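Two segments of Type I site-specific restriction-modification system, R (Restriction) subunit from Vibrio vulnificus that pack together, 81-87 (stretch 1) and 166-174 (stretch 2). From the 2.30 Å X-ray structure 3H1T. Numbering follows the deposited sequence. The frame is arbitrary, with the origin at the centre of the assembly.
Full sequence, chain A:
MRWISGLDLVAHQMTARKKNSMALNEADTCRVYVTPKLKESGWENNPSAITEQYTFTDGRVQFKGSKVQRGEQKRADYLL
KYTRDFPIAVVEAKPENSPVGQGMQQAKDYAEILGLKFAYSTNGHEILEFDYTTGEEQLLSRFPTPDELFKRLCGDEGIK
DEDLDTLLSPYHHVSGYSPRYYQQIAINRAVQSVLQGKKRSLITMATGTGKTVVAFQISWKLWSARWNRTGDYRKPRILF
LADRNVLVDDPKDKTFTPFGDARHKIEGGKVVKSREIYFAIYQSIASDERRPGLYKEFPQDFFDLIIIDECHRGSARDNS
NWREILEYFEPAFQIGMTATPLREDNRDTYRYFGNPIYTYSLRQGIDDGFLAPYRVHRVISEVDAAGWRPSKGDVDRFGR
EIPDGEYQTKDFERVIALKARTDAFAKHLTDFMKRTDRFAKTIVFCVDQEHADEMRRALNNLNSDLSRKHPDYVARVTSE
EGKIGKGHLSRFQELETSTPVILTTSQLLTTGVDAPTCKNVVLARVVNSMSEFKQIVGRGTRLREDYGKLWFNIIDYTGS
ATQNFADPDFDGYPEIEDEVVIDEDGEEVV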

# COMPACT_ATOMS: atom_id res chain seq x y z
N LYS A 81 -7.79 -21.24 -10.41
CA LYS A 81 -6.53 -21.34 -9.68
C LYS A 81 -5.79 -22.61 -10.06
O LYS A 81 -6.35 -23.70 -10.01
CB LYS A 81 -6.78 -21.28 -8.16
CG LYS A 81 -7.53 -20.03 -7.72
CD LYS A 81 -7.28 -19.66 -6.26
CE LYS A 81 -7.99 -20.57 -5.29
NZ LYS A 81 -8.16 -19.88 -3.98
N TYR A 82 -4.54 -22.45 -10.47
CA TYR A 82 -3.74 -23.61 -10.82
C TYR A 82 -3.49 -24.38 -9.53
O TYR A 82 -3.57 -25.61 -9.47
CB TYR A 82 -2.40 -23.20 -11.40
CG TYR A 82 -1.54 -24.40 -11.67
CD1 TYR A 82 -1.95 -25.36 -12.59
CD2 TYR A 82 -0.34 -24.59 -10.99
CE1 TYR A 82 -1.17 -26.49 -12.83
CE2 TYR A 82 0.44 -25.71 -11.22
CZ TYR A 82 0.02 -26.66 -12.15
OH TYR A 82 0.80 -27.76 -12.39
N THR A 83 -3.20 -23.61 -8.49
CA THR A 83 -2.95 -24.11 -7.16
C THR A 83 -3.77 -23.24 -6.22
O THR A 83 -4.37 -22.24 -6.65
CB THR A 83 -1.44 -24.04 -6.87
OG1 THR A 83 -0.87 -25.34 -7.07
CG2 THR A 83 -1.15 -23.59 -5.48
N ARG A 84 -3.85 -23.63 -4.95
CA ARG A 84 -4.62 -22.89 -3.97
C ARG A 84 -4.08 -21.48 -3.87
O ARG A 84 -4.84 -20.52 -3.91
CB ARG A 84 -4.57 -23.57 -2.60
CG ARG A 84 -5.58 -22.99 -1.60
CD ARG A 84 -4.92 -22.55 -0.30
NE ARG A 84 -4.68 -23.65 0.63
CZ ARG A 84 -3.79 -23.57 1.61
NH1 ARG A 84 -3.07 -22.47 1.76
NH2 ARG A 84 -3.61 -24.58 2.46
N ASP A 85 -2.76 -21.37 -3.77
CA ASP A 85 -2.08 -20.09 -3.65
C ASP A 85 -1.55 -19.60 -4.98
O ASP A 85 -0.63 -18.77 -5.01
CB ASP A 85 -0.93 -20.19 -2.65
CG ASP A 85 -1.40 -20.45 -1.24
OD1 ASP A 85 -2.41 -19.84 -0.84
OD2 ASP A 85 -0.76 -21.25 -0.52
N PHE A 86 -2.12 -20.10 -6.08
CA PHE A 86 -1.64 -19.68 -7.39
C PHE A 86 -2.72 -19.52 -8.47
O PHE A 86 -2.94 -20.42 -9.28
CB PHE A 86 -0.54 -20.63 -7.86
CG PHE A 86 0.31 -20.09 -8.98
CD1 PHE A 86 -0.08 -20.23 -10.31
CD2 PHE A 86 1.52 -19.45 -8.71
CE1 PHE A 86 0.72 -19.75 -11.34
CE2 PHE A 86 2.32 -18.96 -9.74
CZ PHE A 86 1.92 -19.12 -11.05
N PRO A 87 -3.40 -18.36 -8.48
CA PRO A 87 -4.44 -18.08 -9.47
C PRO A 87 -3.80 -17.99 -10.86
O PRO A 87 -2.62 -17.63 -10.98
CB PRO A 87 -5.01 -16.74 -8.99
CG PRO A 87 -3.86 -16.10 -8.30
CD PRO A 87 -3.27 -17.25 -7.52
N THR A 166 9.48 -23.81 -6.26
CA THR A 166 9.64 -22.58 -5.51
C THR A 166 8.51 -21.68 -5.97
O THR A 166 7.83 -21.06 -5.15
CB THR A 166 10.99 -21.92 -5.78
OG1 THR A 166 12.03 -22.88 -5.58
CG2 THR A 166 11.20 -20.76 -4.81
N LEU A 167 8.28 -21.65 -7.28
CA LEU A 167 7.23 -20.83 -7.84
C LEU A 167 5.89 -21.16 -7.22
O LEU A 167 5.06 -20.27 -7.03
CB LEU A 167 7.13 -21.04 -9.35
CG LEU A 167 6.21 -20.02 -10.05
CD1 LEU A 167 7.01 -18.76 -10.28
CD2 LEU A 167 5.71 -20.55 -11.39
N LEU A 168 5.68 -22.43 -6.88
CA LEU A 168 4.41 -22.86 -6.29
C LEU A 168 4.47 -23.06 -4.79
O LEU A 168 3.48 -23.47 -4.18
CB LEU A 168 3.93 -24.16 -6.94
CG LEU A 168 3.71 -24.20 -8.46
CD1 LEU A 168 3.22 -25.59 -8.86
CD2 LEU A 168 2.72 -23.12 -8.88
N SER A 169 5.61 -22.77 -4.18
CA SER A 169 5.77 -22.91 -2.73
C SER A 169 4.61 -22.19 -2.04
O SER A 169 4.39 -21.01 -2.28
CB SER A 169 7.12 -22.32 -2.31
OG SER A 169 7.32 -22.37 -0.91
N PRO A 170 3.85 -22.90 -1.18
CA PRO A 170 2.70 -22.38 -0.43
C PRO A 170 2.94 -21.15 0.44
O PRO A 170 4.03 -20.96 0.97
CB PRO A 170 2.24 -23.59 0.39
CG PRO A 170 2.67 -24.77 -0.46
CD PRO A 170 4.07 -24.32 -0.86
N TYR A 171 1.92 -20.30 0.54
CA TYR A 171 2.00 -19.14 1.40
C TYR A 171 1.90 -19.73 2.79
O TYR A 171 1.69 -20.94 2.97
CB TYR A 171 0.79 -18.18 1.24
CG TYR A 171 0.70 -17.41 -0.04
CD1 TYR A 171 1.84 -17.05 -0.76
CD2 TYR A 171 -0.53 -17.02 -0.53
CE1 TYR A 171 1.75 -16.30 -1.93
CE2 TYR A 171 -0.64 -16.27 -1.70
CZ TYR A 171 0.50 -15.91 -2.40
OH TYR A 171 0.38 -15.21 -3.57
N HIS A 172 2.03 -18.87 3.78
CA HIS A 172 1.88 -19.29 5.15
C HIS A 172 0.48 -18.76 5.47
O HIS A 172 0.26 -17.54 5.43
CB HIS A 172 2.95 -18.64 6.01
CG HIS A 172 2.83 -18.99 7.46
ND1 HIS A 172 2.01 -18.31 8.33
CD2 HIS A 172 3.38 -20.00 8.17
CE1 HIS A 172 2.06 -18.88 9.52
NE2 HIS A 172 2.88 -19.91 9.45
N HIS A 173 -0.47 -19.65 5.76
CA HIS A 173 -1.85 -19.21 6.00
C HIS A 173 -2.49 -19.20 7.38
O HIS A 173 -1.99 -19.78 8.34
CB HIS A 173 -2.80 -19.94 5.06
CG HIS A 173 -2.86 -19.35 3.68
ND1 HIS A 173 -3.25 -18.05 3.45
CD2 HIS A 173 -2.60 -19.90 2.47
CE1 HIS A 173 -3.24 -17.82 2.15
NE2 HIS A 173 -2.85 -18.92 1.53
N VAL A 174 -3.64 -18.53 7.41
CA VAL A 174 -4.49 -18.37 8.59
C VAL A 174 -3.78 -17.80 9.80
O VAL A 174 -3.40 -16.62 9.78
CB VAL A 174 -5.11 -19.71 8.99
CG1 VAL A 174 -6.12 -19.49 10.11
CG2 VAL A 174 -5.79 -20.35 7.78

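The contact between stretches 81-87 and 166-174 is organised around one buried carboxylate, that of Asp 85, with an apolar patch beside it. Asp 85 sits in a type I turn running from Thr 83 to Phe 86, closed by Phe 86 N donating to Thr 83 O at 3.2 Å. Across the base of this turn Phe 86 O accepts from Tyr 82 N at 2.8 Å and, weakly, from Thr 83 N at 3.3 Å. The Asp 85 side chain (chi1 m) points toward the second stretch.

Both carboxylate oxygens are used there. OD2 of Asp 85 accepts from the backbone Tyr 171 N at 3.0 Å, with an N-H...O angle of 160°; OD1 of Asp 85 accepts from the side-chain His 173 NE2 at 2.6 Å and 156°. An aspartate suits this place because its two acceptors can meet a main-chain and a side-chain donor at once, and the bond to Tyr 171 N ties the backbone of the second stretch to Asp 85. His 173 is poorly ordered, so the short length of its bond deserves some caution. The methylene of Asp 85 is also employed: CB lies over one face of the Tyr 171 ring, 4.1 Å from its centroid and 21° off the normal. That ring thus covers the aliphatic part of Asp 85, while its own hydroxyl is hydrogen-bonded elsewhere in the structure.

The CA-to-CB bond of Arg 84 points sideways to the second stretch, but the end of the side chain comes nearer. Its NH1 forms a salt bridge with OD2 of Asp 85 at 3.5 Å, adding positive charge beside the carboxylate; NH1 is modelled too close to His 173, so its position is less certain. Lys 81 NZ makes a weak hydrogen bond to Arg 84 O at 3.4 Å, within the first stretch.

Leu 168 dominates the apolar side. It follows the end of the helix, where Ser 169 N donates to Thr 166 O at 3.0 Å, and its side chain packs against both aromatic rings. CD2 of Leu 168 rests over one face of Phe 86, 4.0 Å from the ring centroid and 19° off the normal, and also approaches Tyr 82; CD1 of Leu 168 is at the edge of Tyr 82, 3.6 Å from CE2. Leu 167 adds its CG at 4.0 Å from Phe 86 CE2. Branched leucines fill the space beside these flat rings without bringing in any polar side-chain group that would need a partner.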